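Calcium-regulated actin-bundling protein (Dictyostelium discoideum, PDB 4X3N) bundles actin filaments under calcium regulation and may contribute to the structure and reorganization of filopodia and pseudopodia during cell movement. Local coordinates at residues E60-Y65 against T120-S125; V67-I72 against V151-Y156; H180-K185 against S252-G257; A246-A251 against W278-L283. All coordinates share one frame; numbering follows the deposited sequence.

How the contacts relate
Contacts 1 and 2 share helix 61-79, and contacts 3 and 4 share helix 232-255, so the four contacts form two pairs, each built on one helix. Contacts 2 and 4 are buried and almost wholly apolar across their interfaces. Contact 1, only partly buried, mixes aromatic packing with a carboxylate bound by a serine and two waters, and contact 3, at the surface, relies on a ring stack and a salt bridge. Calcium is bound at contact 2 alone. Helix 273-290 links the two pairs: Arg281 and Asp282 of contact 4 bond to Glu62 and Tyr65 of contact 1, and Trp278 packs on Trp69 of contact 2. Contacts 3 and 4 lie side by side, their centres about 9 Å apart.

Contact 1: residues E60-Y65 against T120-S125; sequences EAEFIY and TTYPIS
The N-terminal end of helix 61-79 docks on the turn that closes helix 116-121, through Glu60, Phe63, Tyr122 and Ser125. Ser125 OG donates to the anti lone pair of Glu60 OE1 at 2.6 Å and is itself bonded to Tyr161 OH. The other oxygen, Glu60 OE2, takes hydrogens from two waters; one also accepts from Ile124 N and the second also donates to Thr121 O, so the carboxylate reaches three residues, two of them through water. Ile124 CG2 lies 3.4 Å from Glu60 CD.

Beside this polar group the rings pack against each other. Ser125 CB sits over one face of Phe63, 3.6 Å from the ring centroid, as a CH-pi contact. Phe63 CB in turn lies over one face of Tyr122, 4.0 Å from that centroid, while Thr121 CG2 lies over the opposite face. Phe63 CG is anti to its backbone N (chi1 -175°); the two side chains slide past each other in opposite directions, ring planes at 54°. Tyr122 OH comes 3.3 Å from Glu62 CB; the Glu62 carboxylate itself turns to Ser66 and Arg281. The arrangement is that of a helix start docked on a helix end, where Tyr122 leaves helical geometry and a 3-10 turn, 123-125, follows.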
loop_
_atom_site.group_PDB
_atom_site.type_symbol
_atom_site.label_atom_id
_atom_site.label_comp_id
_atom_site.label_asym_id
_atom_site.label_seq_id
_atom_site.Cartn_x
_atom_site.Cartn_y
_atom_site.Cartn_z
ATOM N N GLU A 60 20.815 26.956 4.809
ATOM C CA GLU A 60 19.818 26.360 3.919
ATOM C C GLU A 60 18.492 26.185 4.602
ATOM O O GLU A 60 17.514 25.779 3.977
ATOM C CB GLU A 60 20.247 24.996 3.466
ATOM C CG GLU A 60 21.677 24.982 2.970
ATOM C CD GLU A 60 21.945 25.934 1.811
ATOM O OE1 GLU A 60 21.245 25.812 0.768
ATOM O OE2 GLU A 60 22.933 26.735 1.923
ATOM N N ALA A 61 18.437 26.506 5.871
ATOM C CA ALA A 61 17.185 26.293 6.587
ATOM C C ALA A 61 16.001 26.861 5.854
ATOM O O ALA A 61 14.972 26.200 5.681
ATOM C CB ALA A 61 17.276 26.842 8.004
ATOM N N GLU A 62 16.121 28.059 5.361
ATOM C CA GLU A 62 15.037 28.685 4.651
ATOM C C GLU A 62 14.568 27.893 3.419
ATOM O O GLU A 62 13.391 27.813 3.152
ATOM C CB GLU A 62 15.396 30.120 4.251
ATOM C CG GLU A 62 14.295 30.843 3.512
ATOM C CD GLU A 62 13.028 30.984 4.339
ATOM O OE1 GLU A 62 13.057 30.907 5.588
ATOM O OE2 GLU A 62 11.956 31.089 3.723
ATOM N N PHE A 63 15.498 27.316 2.684
ATOM C CA PHE A 63 15.108 26.513 1.578
ATOM C C PHE A 63 14.418 25.229 2.051
ATOM O O PHE A 63 13.453 24.745 1.474
ATOM C CB PHE A 63 16.363 26.141 0.815
ATOM C CG PHE A 63 16.095 25.402 -0.435
ATOM C CD1 PHE A 63 15.903 24.007 -0.417
ATOM C CD2 PHE A 63 16.096 26.068 -1.666
ATOM C CE1 PHE A 63 15.659 23.325 -1.601
ATOM C CE2 PHE A 63 15.870 25.376 -2.851
ATOM C CZ PHE A 63 15.613 24.015 -2.829
ATOM N N ILE A 64 14.924 24.683 3.115
ATOM C CA ILE A 64 14.407 23.404 3.622
ATOM C C ILE A 64 12.960 23.629 3.987
ATOM O O ILE A 64 12.071 22.807 3.701
ATOM C CB ILE A 64 15.258 22.888 4.778
ATOM C CG1 ILE A 64 16.568 22.320 4.243
ATOM C CG2 ILE A 64 14.497 21.751 5.549
ATOM C CD1 ILE A 64 17.647 22.236 5.261
ATOM N N TYR A 65 12.721 24.777 4.601
ATOM C CA TYR A 65 11.390 25.157 5.076
ATOM C C TYR A 65 10.428 25.541 3.995
ATOM O O TYR A 65 9.291 24.995 3.905
ATOM C CB TYR A 65 11.513 26.311 6.090
ATOM C CG TYR A 65 10.186 26.726 6.680
ATOM C CD1 TYR A 65 9.414 27.717 6.050
ATOM C CD2 TYR A 65 9.710 26.156 7.857
ATOM C CE1 TYR A 65 8.191 28.107 6.589
ATOM C CE2 TYR A 65 8.487 26.539 8.381
ATOM C CZ TYR A 65 7.748 27.519 7.733
ATOM O OH TYR A 65 6.536 27.905 8.275
ATOM N N THR A 120 20.166 30.691 -6.853
ATOM C CA THR A 120 21.451 31.358 -6.638
ATOM C C THR A 120 21.772 31.454 -5.133
ATOM O O THR A 120 22.921 31.378 -4.730
ATOM C CB THR A 120 21.425 32.813 -7.267
ATOM O OG1 THR A 120 20.137 33.410 -7.066
ATOM C CG2 THR A 120 21.588 32.757 -8.762
ATOM N N THR A 121 20.770 31.644 -4.299
ATOM C CA THR A 121 21.052 31.778 -2.870
ATOM C C THR A 121 21.343 30.446 -2.157
ATOM O O THR A 121 22.010 30.452 -1.147
ATOM C CB THR A 121 19.914 32.473 -2.122
ATOM O OG1 THR A 121 19.514 33.633 -2.840
ATOM C CG2 THR A 121 20.362 32.894 -0.667
ATOM N N TYR A 122 20.890 29.307 -2.679
ATOM C CA TYR A 122 21.037 28.023 -1.968
ATOM C C TYR A 122 21.620 26.947 -2.864
ATOM O O TYR A 122 20.963 25.924 -3.091
ATOM C CB TYR A 122 19.663 27.580 -1.481
ATOM C CG TYR A 122 18.964 28.623 -0.634
ATOM C CD1 TYR A 122 19.354 28.832 0.679
ATOM C CD2 TYR A 122 17.993 29.426 -1.158
ATOM C CE1 TYR A 122 18.733 29.756 1.458
ATOM C CE2 TYR A 122 17.363 30.383 -0.384
ATOM C CZ TYR A 122 17.764 30.526 0.923
ATOM O OH TYR A 122 17.207 31.409 1.755
ATOM N N PRO A 123 22.863 27.159 -3.390
ATOM C CA PRO A 123 23.357 26.211 -4.378
ATOM C C PRO A 123 23.387 24.784 -3.820
ATOM O O PRO A 123 23.003 23.857 -4.491
ATOM C CB PRO A 123 24.795 26.719 -4.676
ATOM C CG PRO A 123 25.131 27.658 -3.547
ATOM C CD PRO A 123 23.804 28.281 -3.208
ATOM N N ILE A 124 23.810 24.613 -2.578
ATOM C CA ILE A 124 24.022 23.256 -2.064
ATOM C C ILE A 124 22.674 22.527 -1.855
ATOM O O ILE A 124 22.638 21.318 -1.735
ATOM C CB ILE A 124 24.890 23.271 -0.794
ATOM C CG1 ILE A 124 25.397 21.879 -0.508
ATOM C CG2 ILE A 124 24.109 23.780 0.392
ATOM C CD1 ILE A 124 26.158 21.744 0.793
ATOM N N SER A 125 21.573 23.270 -1.843
ATOM C CA SER A 125 20.282 22.692 -1.792
ATOM C C SER A 125 19.681 22.315 -3.119
ATOM O O SER A 125 18.608 21.805 -3.128
ATOM C CB SER A 125 19.332 23.679 -1.117
ATOM O OG SER A 125 19.636 23.814 0.232
HETATM O O HOH W 1 24.271 26.796 -0.622
HETATM O O HOH W 2 22.784 29.514 1.408
#

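Contact 2: residues V67-I72 against V151-Y156; sequences VGWETI and VSFLEY. With CA (calcium ion), chain D.
Phe153 thrusts its ring against helix 61-79, with Gly68, Trp69 and Ile72 around it; its CG is anti to the backbone N (chi1 -162°). Ile72 CG2 lies over one face of the ring, 4.3 Å from its centroid in a CH-pi contact, and Ile72 CD1 reaches back to Phe153 CA at 3.8 Å. The tip of the ring meets backbone: Phe153 CZ is 3.3 Å from Trp69 N, and CE1 is close to the carbonyl carbon of Gly68. Trp69 CB adds an apolar contact 4.0 Å from Phe153 CZ, the five-membered ring of Trp69 and the Phe153 ring being inclined at 35°, while the indole NE1 turns to Glu90. An alanine in place of Phe153 would probably open a gap beside Gly68 and leave Ile72 CG2 without its aromatic face.

On the side away from helix 61-79, Ser152 and Glu155 form a capping box: Glu155 N donates to Ser152 OG, and Ser152 N and OG both donate to Glu155 OE1. This grip probably helps position the carboxylate, which binds calcium through both oxygens, OE1 at 2.7 Å and OE2 at 2.5 Å. Asp144, Asn146, Asp148, Arg150 O and a water complete the site, consistent with an EF-hand loop and the start of its exiting helix.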
loop_
_atom_site.group_PDB
_atom_site.type_symbol
_atom_site.label_atom_id
_atom_site.label_comp_id
_atom_site.label_asym_id
_atom_site.label_seq_id
_atom_site.Cartn_x
_atom_site.Cartn_y
_atom_site.Cartn_z
ATOM N N VAL A 67 10.822 25.429 0.519
ATOM C CA VAL A 67 10.819 24.669 -0.721
ATOM C C VAL A 67 10.830 23.180 -0.490
ATOM O O VAL A 67 10.020 22.475 -1.064
ATOM C CB VAL A 67 12.046 24.994 -1.586
ATOM C CG1 VAL A 67 11.967 24.311 -2.958
ATOM C CG2 VAL A 67 12.210 26.496 -1.781
ATOM N N GLY A 68 11.765 22.668 0.315
ATOM C CA GLY A 68 11.813 21.216 0.560
ATOM C C GLY A 68 10.554 20.693 1.233
ATOM O O GLY A 68 9.826 19.804 0.697
ATOM N N TRP A 69 10.228 21.292 2.366
ATOM C CA TRP A 69 9.034 20.883 3.113
ATOM C C TRP A 69 7.737 21.049 2.335
ATOM O O TRP A 69 6.863 20.127 2.343
ATOM C CB TRP A 69 8.993 21.625 4.425
ATOM C CG TRP A 69 7.985 21.196 5.406
ATOM C CD1 TRP A 69 7.684 19.945 5.732
ATOM C CD2 TRP A 69 7.187 22.044 6.264
ATOM N NE1 TRP A 69 6.738 19.948 6.767
ATOM C CE2 TRP A 69 6.402 21.230 7.049
ATOM C CE3 TRP A 69 7.035 23.429 6.388
ATOM C CZ2 TRP A 69 5.479 21.735 7.981
ATOM C CZ3 TRP A 69 6.128 23.934 7.327
ATOM C CH2 TRP A 69 5.373 23.097 8.104
ATOM N N GLU A 70 7.555 22.219 1.720
ATOM C CA GLU A 70 6.325 22.493 1.003
ATOM C C GLU A 70 6.147 21.508 -0.062
ATOM O O GLU A 70 5.037 21.039 -0.273
ATOM C CB GLU A 70 6.285 23.872 0.371
ATOM C CG GLU A 70 6.005 24.957 1.420
ATOM C CD GLU A 70 4.662 24.728 2.147
ATOM O OE1 GLU A 70 3.688 24.441 1.430
ATOM O OE2 GLU A 70 4.588 24.824 3.411
ATOM N N THR A 71 7.230 21.171 -0.753
ATOM C CA THR A 71 7.072 20.310 -1.888
ATOM C C THR A 71 6.720 18.864 -1.480
ATOM O O THR A 71 5.944 18.221 -2.174
ATOM C CB THR A 71 8.286 20.382 -2.825
ATOM O OG1 THR A 71 8.540 21.748 -3.109
ATOM C CG2 THR A 71 8.017 19.646 -4.103
ATOM N N ILE A 72 7.263 18.362 -0.366
ATOM C CA ILE A 72 7.037 16.988 0.013
ATOM C C ILE A 72 5.651 16.904 0.537
ATOM O O ILE A 72 4.942 15.903 0.273
ATOM C CB ILE A 72 8.126 16.394 0.974
ATOM C CG1 ILE A 72 8.133 14.857 0.951
ATOM C CG2 ILE A 72 7.971 16.882 2.387
ATOM C CD1 ILE A 72 9.367 14.152 1.573
ATOM N N VAL A 151 10.459 6.916 0.895
ATOM C CA VAL A 151 11.324 8.066 1.060
ATOM C C VAL A 151 10.705 9.056 2.071
ATOM O O VAL A 151 9.587 9.556 1.865
ATOM C CB VAL A 151 11.603 8.771 -0.267
ATOM C CG1 VAL A 151 12.453 9.982 -0.037
ATOM C CG2 VAL A 151 12.293 7.845 -1.254
ATOM N N SER A 152 11.420 9.233 3.177
ATOM C CA SER A 152 11.085 10.168 4.198
ATOM C C SER A 152 11.730 11.507 3.848
ATOM O O SER A 152 12.634 11.558 3.028
ATOM C CB SER A 152 11.597 9.673 5.522
ATOM O OG SER A 152 13.008 9.462 5.456
ATOM N N PHE A 153 11.279 12.573 4.484
ATOM C CA PHE A 153 11.939 13.877 4.363
ATOM C C PHE A 153 13.320 13.809 4.912
ATOM O O PHE A 153 14.239 14.360 4.326
ATOM C CB PHE A 153 11.126 14.948 5.042
ATOM C CG PHE A 153 11.471 16.361 4.644
ATOM C CD1 PHE A 153 11.691 16.698 3.332
ATOM C CD2 PHE A 153 11.450 17.391 5.607
ATOM C CE1 PHE A 153 12.017 18.029 2.979
ATOM C CE2 PHE A 153 11.730 18.745 5.241
ATOM C CZ PHE A 153 12.046 19.033 3.953
ATOM N N LEU A 154 13.501 13.052 5.994
ATOM C CA LEU A 154 14.824 12.795 6.557
ATOM C C LEU A 154 15.770 12.208 5.512
ATOM O O LEU A 154 16.887 12.645 5.405
ATOM C CB LEU A 154 14.834 11.857 7.746
ATOM C CG LEU A 154 16.186 11.567 8.431
ATOM C CD1 LEU A 154 16.814 12.789 9.116
ATOM C CD2 LEU A 154 16.003 10.483 9.463
ATOM N N GLU A 155 15.317 11.201 4.809
ATOM C CA GLU A 155 16.164 10.514 3.825
ATOM C C GLU A 155 16.498 11.445 2.659
ATOM O O GLU A 155 17.634 11.492 2.234
ATOM C CB GLU A 155 15.489 9.216 3.378
ATOM C CG GLU A 155 15.599 8.133 4.421
ATOM C CD GLU A 155 14.704 6.973 4.109
ATOM O OE1 GLU A 155 13.491 7.194 4.040
ATOM O OE2 GLU A 155 15.227 5.859 3.916
ATOM N N TYR A 156 15.512 12.196 2.182
ATOM C CA TYR A 156 15.770 13.245 1.183
ATOM C C TYR A 156 16.844 14.235 1.668
ATOM O O TYR A 156 17.779 14.594 0.928
ATOM C CB TYR A 156 14.473 13.996 0.801
ATOM C CG TYR A 156 14.743 15.403 0.315
ATOM C CD1 TYR A 156 15.187 15.633 -0.989
ATOM C CD2 TYR A 156 14.504 16.507 1.123
ATOM C CE1 TYR A 156 15.420 16.944 -1.453
ATOM C CE2 TYR A 156 14.764 17.792 0.701
ATOM C CZ TYR A 156 15.248 18.018 -0.597
ATOM O OH TYR A 156 15.495 19.326 -1.051
HETATM CA CA CA D . 13.057 4.616 3.579
HETATM O O HOH W 3 11.715 5.230 5.454
#

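Contact 3: residues H180-K185 against S252-G257; sequences HPEIKK and SKKYGG
Residues 180-185 open helix 181-211 and residues 252-257 close helix 232-255, so the start of one long helix faces the end of the other in an antiparallel helix pair. His180 occupies the N-cap position of the first; Gly256 is where the second leaves helical geometry, its N still bonded to Ser252 O. The nearest CA atoms, those of Glu182 and Lys254, are 8.1 Å apart, and side chains bridge that distance.

Tyr255 does most of the bridging. Its CG is anti to the carbonyl carbon, beside the backbone N (chi1 -67°), and the ring extends across to His180, where the two form an offset stack with planes only 2° apart and centroids 4.0 Å apart. Within the stack His180 ND1 lies 3.1 Å from Tyr255 CE1, and the phenol oxygen sits over the imidazole face. Lys254 CG packs on the opposite face of the tyrosine.

Glu182 bends at its second torsion and serves two donors. Tyr255 OH donates to OE1 at 3.2 Å, approaching from above the carboxylate plane, 52° out of it, and Lys254 NZ makes a salt bridge to OE2 at 2.9 Å, also from out of the plane. A leucine in place of Tyr255 would probably leave the His180 ring without its stacking partner and Glu182 OE1 without its hydroxyl donor. Ile183, which is buried, adds an apolar contact, its CD1 3.9 Å from Tyr255 CD2.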
loop_
_atom_site.group_PDB
_atom_site.type_symbol
_atom_site.label_atom_id
_atom_site.label_comp_id
_atom_site.label_asym_id
_atom_site.label_seq_id
_atom_site.Cartn_x
_atom_site.Cartn_y
_atom_site.Cartn_z
ATOM N N HIS A 180 13.458 19.063 24.580
ATOM C CA HIS A 180 13.189 19.670 25.881
ATOM C C HIS A 180 11.743 20.019 26.030
ATOM O O HIS A 180 11.104 20.359 25.055
ATOM C CB HIS A 180 13.992 20.939 26.051
ATOM C CG HIS A 180 15.463 20.706 26.003
ATOM N ND1 HIS A 180 16.287 21.307 25.071
ATOM C CD2 HIS A 180 16.252 19.888 26.733
ATOM C CE1 HIS A 180 17.528 20.906 25.260
ATOM N NE2 HIS A 180 17.530 20.033 26.253
ATOM N N PRO A 181 11.234 19.986 27.264
ATOM C CA PRO A 181 9.797 20.207 27.463
ATOM C C PRO A 181 9.304 21.598 27.045
ATOM O O PRO A 181 8.134 21.730 26.654
ATOM C CB PRO A 181 9.566 19.961 28.976
ATOM C CG PRO A 181 10.836 19.412 29.524
ATOM C CD PRO A 181 11.945 19.612 28.513
ATOM N N GLU A 182 10.144 22.622 27.163
ATOM C CA GLU A 182 9.706 23.951 26.782
ATOM C C GLU A 182 9.511 23.977 25.273
ATOM O O GLU A 182 8.618 24.673 24.746
ATOM C CB GLU A 182 10.694 25.026 27.200
ATOM C CG GLU A 182 10.770 25.215 28.729
ATOM C CD GLU A 182 11.772 24.252 29.431
ATOM O OE1 GLU A 182 12.183 23.178 28.868
ATOM O OE2 GLU A 182 12.154 24.602 30.573
ATOM N N ILE A 183 10.361 23.228 24.592
ATOM C CA ILE A 183 10.278 23.126 23.140
ATOM C C ILE A 183 9.049 22.306 22.748
ATOM O O ILE A 183 8.289 22.744 21.903
ATOM C CB ILE A 183 11.590 22.577 22.562
ATOM C CG1 ILE A 183 12.699 23.627 22.779
ATOM C CG2 ILE A 183 11.440 22.210 21.092
ATOM C CD1 ILE A 183 14.082 23.200 22.341
ATOM N N LYS A 184 8.811 21.176 23.405
ATOM C CA LYS A 184 7.661 20.392 23.081
ATOM C C LYS A 184 6.426 21.233 23.282
ATOM O O LYS A 184 5.539 21.237 22.446
ATOM C CB LYS A 184 7.584 19.131 23.926
ATOM C CG LYS A 184 6.449 18.189 23.573
ATOM C CD LYS A 184 6.508 16.978 24.482
ATOM C CE LYS A 184 5.472 15.957 24.087
ATOM N NZ LYS A 184 4.891 15.302 25.295
ATOM N N LYS A 185 6.382 21.993 24.352
ATOM C CA LYS A 185 5.218 22.859 24.623
ATOM C C LYS A 185 4.955 23.805 23.499
ATOM O O LYS A 185 3.823 23.983 23.081
ATOM C CB LYS A 185 5.423 23.649 25.908
ATOM C CG LYS A 185 5.041 22.830 27.141
ATOM C CD LYS A 185 5.266 23.634 28.435
ATOM C CE LYS A 185 4.708 22.946 29.708
ATOM N NZ LYS A 185 5.321 21.617 29.971
ATOM N N SER A 252 12.561 29.886 23.265
ATOM C CA SER A 252 13.695 30.507 22.565
ATOM C C SER A 252 14.658 31.167 23.600
ATOM O O SER A 252 15.865 30.923 23.607
ATOM C CB SER A 252 13.150 31.523 21.554
ATOM O OG SER A 252 12.212 30.895 20.632
ATOM N N LYS A 253 14.104 31.959 24.517
ATOM C CA LYS A 253 14.895 32.518 25.618
ATOM C C LYS A 253 15.687 31.463 26.335
ATOM O O LYS A 253 16.825 31.696 26.708
ATOM C CB LYS A 253 14.025 33.263 26.650
ATOM C CG LYS A 253 14.213 34.786 26.731
ATOM C CD LYS A 253 14.229 35.495 25.365
ATOM C CE LYS A 253 13.298 36.709 25.283
ATOM N NZ LYS A 253 11.909 36.356 24.823
ATOM N N LYS A 254 15.083 30.317 26.587
ATOM C CA LYS A 254 15.778 29.316 27.343
ATOM C C LYS A 254 16.846 28.622 26.553
ATOM O O LYS A 254 17.827 28.261 27.140
ATOM C CB LYS A 254 14.847 28.287 27.944
ATOM C CG LYS A 254 15.591 27.311 28.812
ATOM C CD LYS A 254 14.725 26.810 29.945
ATOM C CE LYS A 254 15.374 25.597 30.597
ATOM N NZ LYS A 254 14.637 25.266 31.835
ATOM N N TYR A 255 16.676 28.413 25.245
ATOM C CA TYR A 255 17.614 27.551 24.479
ATOM C C TYR A 255 18.242 28.152 23.236
ATOM O O TYR A 255 19.020 27.493 22.597
ATOM C CB TYR A 255 16.892 26.299 24.013
ATOM C CG TYR A 255 16.493 25.418 25.112
ATOM C CD1 TYR A 255 17.432 24.667 25.780
ATOM C CD2 TYR A 255 15.161 25.299 25.472
ATOM C CE1 TYR A 255 17.062 23.820 26.784
ATOM C CE2 TYR A 255 14.789 24.472 26.481
ATOM C CZ TYR A 255 15.736 23.733 27.137
ATOM O OH TYR A 255 15.339 22.914 28.175
ATOM N N GLY A 256 17.878 29.358 22.862
ATOM C CA GLY A 256 18.305 29.937 21.590
ATOM C C GLY A 256 19.512 30.850 21.704
ATOM O O GLY A 256 19.917 31.494 20.708
ATOM N N GLY A 257 20.106 30.894 22.902
ATOM C CA GLY A 257 21.293 31.728 23.161
ATOM C C GLY A 257 20.940 33.214 23.172
ATOM O O GLY A 257 19.750 33.568 23.191
#

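Contact 4: residues A246-A251 against W278-L283; sequences AAVRTA and WMNRDL
Helices 246-251 and 278-283 run antiparallel, their axes 10.1 Å apart at closest and their N-to-C directions 154° apart, the CA atoms of Val248 and Met279 being the nearest pair. Val248 fills much of the interface. Its CG1, anti to the backbone N (chi1 165°), meets two residues: it lies 3.5 Å from Asn280 OD1, with Asn280 CG and ND2 almost as near, and 4.2 Å from Leu283 CD2. The other branch, CG2, rests 4.1 Å from Met279 CB, so the valine fits among Met279, Asn280 and Leu283.

One helical turn on, Ala251 CB touches Met279 CE at 4.2 Å; a bend at the third methionine torsion (chi3 -48°) places that methyl there. Asn280 meets Val248 without bonding to it: ND2 donates to Ile276 O in its own helix and is hydrogen-bonded to Ser252 OG, which links Asn280 to the next turn of helix 232-255.

Helix 181-211 lies against both, with Leu190 reaching Val248 and Met279. On its other flanks helix 273-290 packs Trp278 against helix 42-57, while Arg281 pairs with Glu62 of helix 61-79.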
loop_
_atom_site.group_PDB
_atom_site.type_symbol
_atom_site.label_atom_id
_atom_site.label_comp_id
_atom_site.label_asym_id
_atom_site.label_seq_id
_atom_site.Cartn_x
_atom_site.Cartn_y
_atom_site.Cartn_z
ATOM N N ALA A 246 3.879 33.063 22.930
ATOM C CA ALA A 246 4.422 33.049 24.281
ATOM C C ALA A 246 5.206 31.792 24.512
ATOM O O ALA A 246 6.247 31.781 25.170
ATOM C CB ALA A 246 3.308 33.175 25.334
ATOM N N ALA A 247 4.713 30.689 24.030
ATOM C CA ALA A 247 5.421 29.475 24.293
ATOM C C ALA A 247 6.749 29.477 23.479
ATOM O O ALA A 247 7.800 29.046 23.967
ATOM C CB ALA A 247 4.571 28.296 23.894
ATOM N N VAL A 248 6.681 29.919 22.239
ATOM C CA VAL A 248 7.922 29.983 21.380
ATOM C C VAL A 248 8.991 30.862 22.039
ATOM O O VAL A 248 10.145 30.429 22.209
ATOM C CB VAL A 248 7.575 30.461 19.970
ATOM C CG1 VAL A 248 8.800 30.893 19.198
ATOM C CG2 VAL A 248 6.889 29.311 19.234
ATOM N N ARG A 249 8.581 32.060 22.469
ATOM C CA ARG A 249 9.447 32.957 23.264
ATOM C C ARG A 249 10.100 32.287 24.465
ATOM O O ARG A 249 11.321 32.345 24.607
ATOM C CB ARG A 249 8.663 34.181 23.760
ATOM C CG ARG A 249 8.493 35.233 22.670
ATOM C CD ARG A 249 8.798 36.673 23.119
ATOM N NE ARG A 249 7.606 37.348 23.662
ATOM C CZ ARG A 249 6.556 37.783 22.945
ATOM N NH1 ARG A 249 6.520 37.622 21.634
ATOM N NH2 ARG A 249 5.522 38.379 23.547
ATOM N N THR A 250 9.314 31.674 25.351
ATOM C CA THR A 250 9.965 31.110 26.523
ATOM C C THR A 250 10.904 30.001 26.136
ATOM O O THR A 250 12.009 29.920 26.673
ATOM C CB THR A 250 9.070 30.744 27.774
ATOM O OG1 THR A 250 8.946 29.338 27.941
ATOM C CG2 THR A 250 7.754 31.393 27.791
ATOM N N ALA A 251 10.536 29.167 25.172
ATOM C CA ALA A 251 11.492 28.179 24.627
ATOM C C ALA A 251 12.735 28.825 24.018
ATOM O O ALA A 251 13.839 28.368 24.231
ATOM C CB ALA A 251 10.829 27.329 23.557
ATOM N N TRP A 278 12.953 26.837 13.568
ATOM C CA TRP A 278 11.762 26.363 12.817
ATOM C C TRP A 278 10.505 26.927 13.431
ATOM O O TRP A 278 9.617 27.422 12.762
ATOM C CB TRP A 278 11.699 24.829 12.868
ATOM C CG TRP A 278 10.660 24.245 11.980
ATOM C CD1 TRP A 278 9.317 24.030 12.289
ATOM C CD2 TRP A 278 10.833 23.775 10.645
ATOM N NE1 TRP A 278 8.705 23.434 11.262
ATOM C CE2 TRP A 278 9.595 23.271 10.225
ATOM C CE3 TRP A 278 11.923 23.695 9.767
ATOM C CZ2 TRP A 278 9.404 22.739 8.940
ATOM C CZ3 TRP A 278 11.731 23.149 8.492
ATOM C CH2 TRP A 278 10.505 22.662 8.106
ATOM N N MET A 279 10.445 26.845 14.744
ATOM C CA MET A 279 9.247 27.322 15.430
ATOM C C MET A 279 9.032 28.797 15.246
ATOM O O MET A 279 7.931 29.240 15.030
ATOM C CB MET A 279 9.337 26.972 16.917
ATOM C CG MET A 279 9.089 25.500 17.157
ATOM S SD MET A 279 8.883 25.097 18.901
ATOM C CE MET A 279 10.300 25.976 19.660
ATOM N N ASN A 280 10.100 29.575 15.283
ATOM C CA ASN A 280 9.993 31.033 14.982
ATOM C C ASN A 280 9.599 31.283 13.580
ATOM O O ASN A 280 8.726 32.069 13.309
ATOM C CB ASN A 280 11.283 31.767 15.362
ATOM C CG ASN A 280 11.371 32.051 16.881
ATOM O OD1 ASN A 280 10.827 33.019 17.349
ATOM N ND2 ASN A 280 12.019 31.190 17.631
ATOM N N ARG A 281 10.244 30.616 12.640
ATOM C CA ARG A 281 9.784 30.717 11.263
ATOM C C ARG A 281 8.310 30.422 11.039
ATOM O O ARG A 281 7.603 31.093 10.263
ATOM C CB ARG A 281 10.600 29.747 10.403
ATOM C CG ARG A 281 10.370 29.899 8.924
ATOM C CD ARG A 281 10.876 31.257 8.452
ATOM N NE ARG A 281 10.683 31.394 7.020
ATOM C CZ ARG A 281 9.511 31.655 6.429
ATOM N NH1 ARG A 281 8.409 31.821 7.146
ATOM N NH2 ARG A 281 9.439 31.736 5.084
ATOM N N ASP A 282 7.852 29.378 11.698
ATOM C CA ASP A 282 6.497 28.882 11.493
ATOM C C ASP A 282 5.482 29.845 12.122
ATOM O O ASP A 282 4.480 30.229 11.505
ATOM C CB ASP A 282 6.454 27.507 12.104
ATOM C CG ASP A 282 5.252 26.740 11.692
ATOM O OD1 ASP A 282 5.076 26.608 10.469
ATOM O OD2 ASP A 282 4.530 26.234 12.575
ATOM N N LEU A 283 5.787 30.281 13.341
ATOM C CA LEU A 283 5.033 31.353 13.999
ATOM C C LEU A 283 4.948 32.559 13.128
ATOM O O LEU A 283 3.883 33.107 12.942
ATOM C CB LEU A 283 5.697 31.777 15.277
ATOM C CG LEU A 283 5.024 32.887 16.075
ATOM C CD1 LEU A 283 3.687 32.397 16.675
ATOM C CD2 LEU A 283 6.007 33.362 17.167
#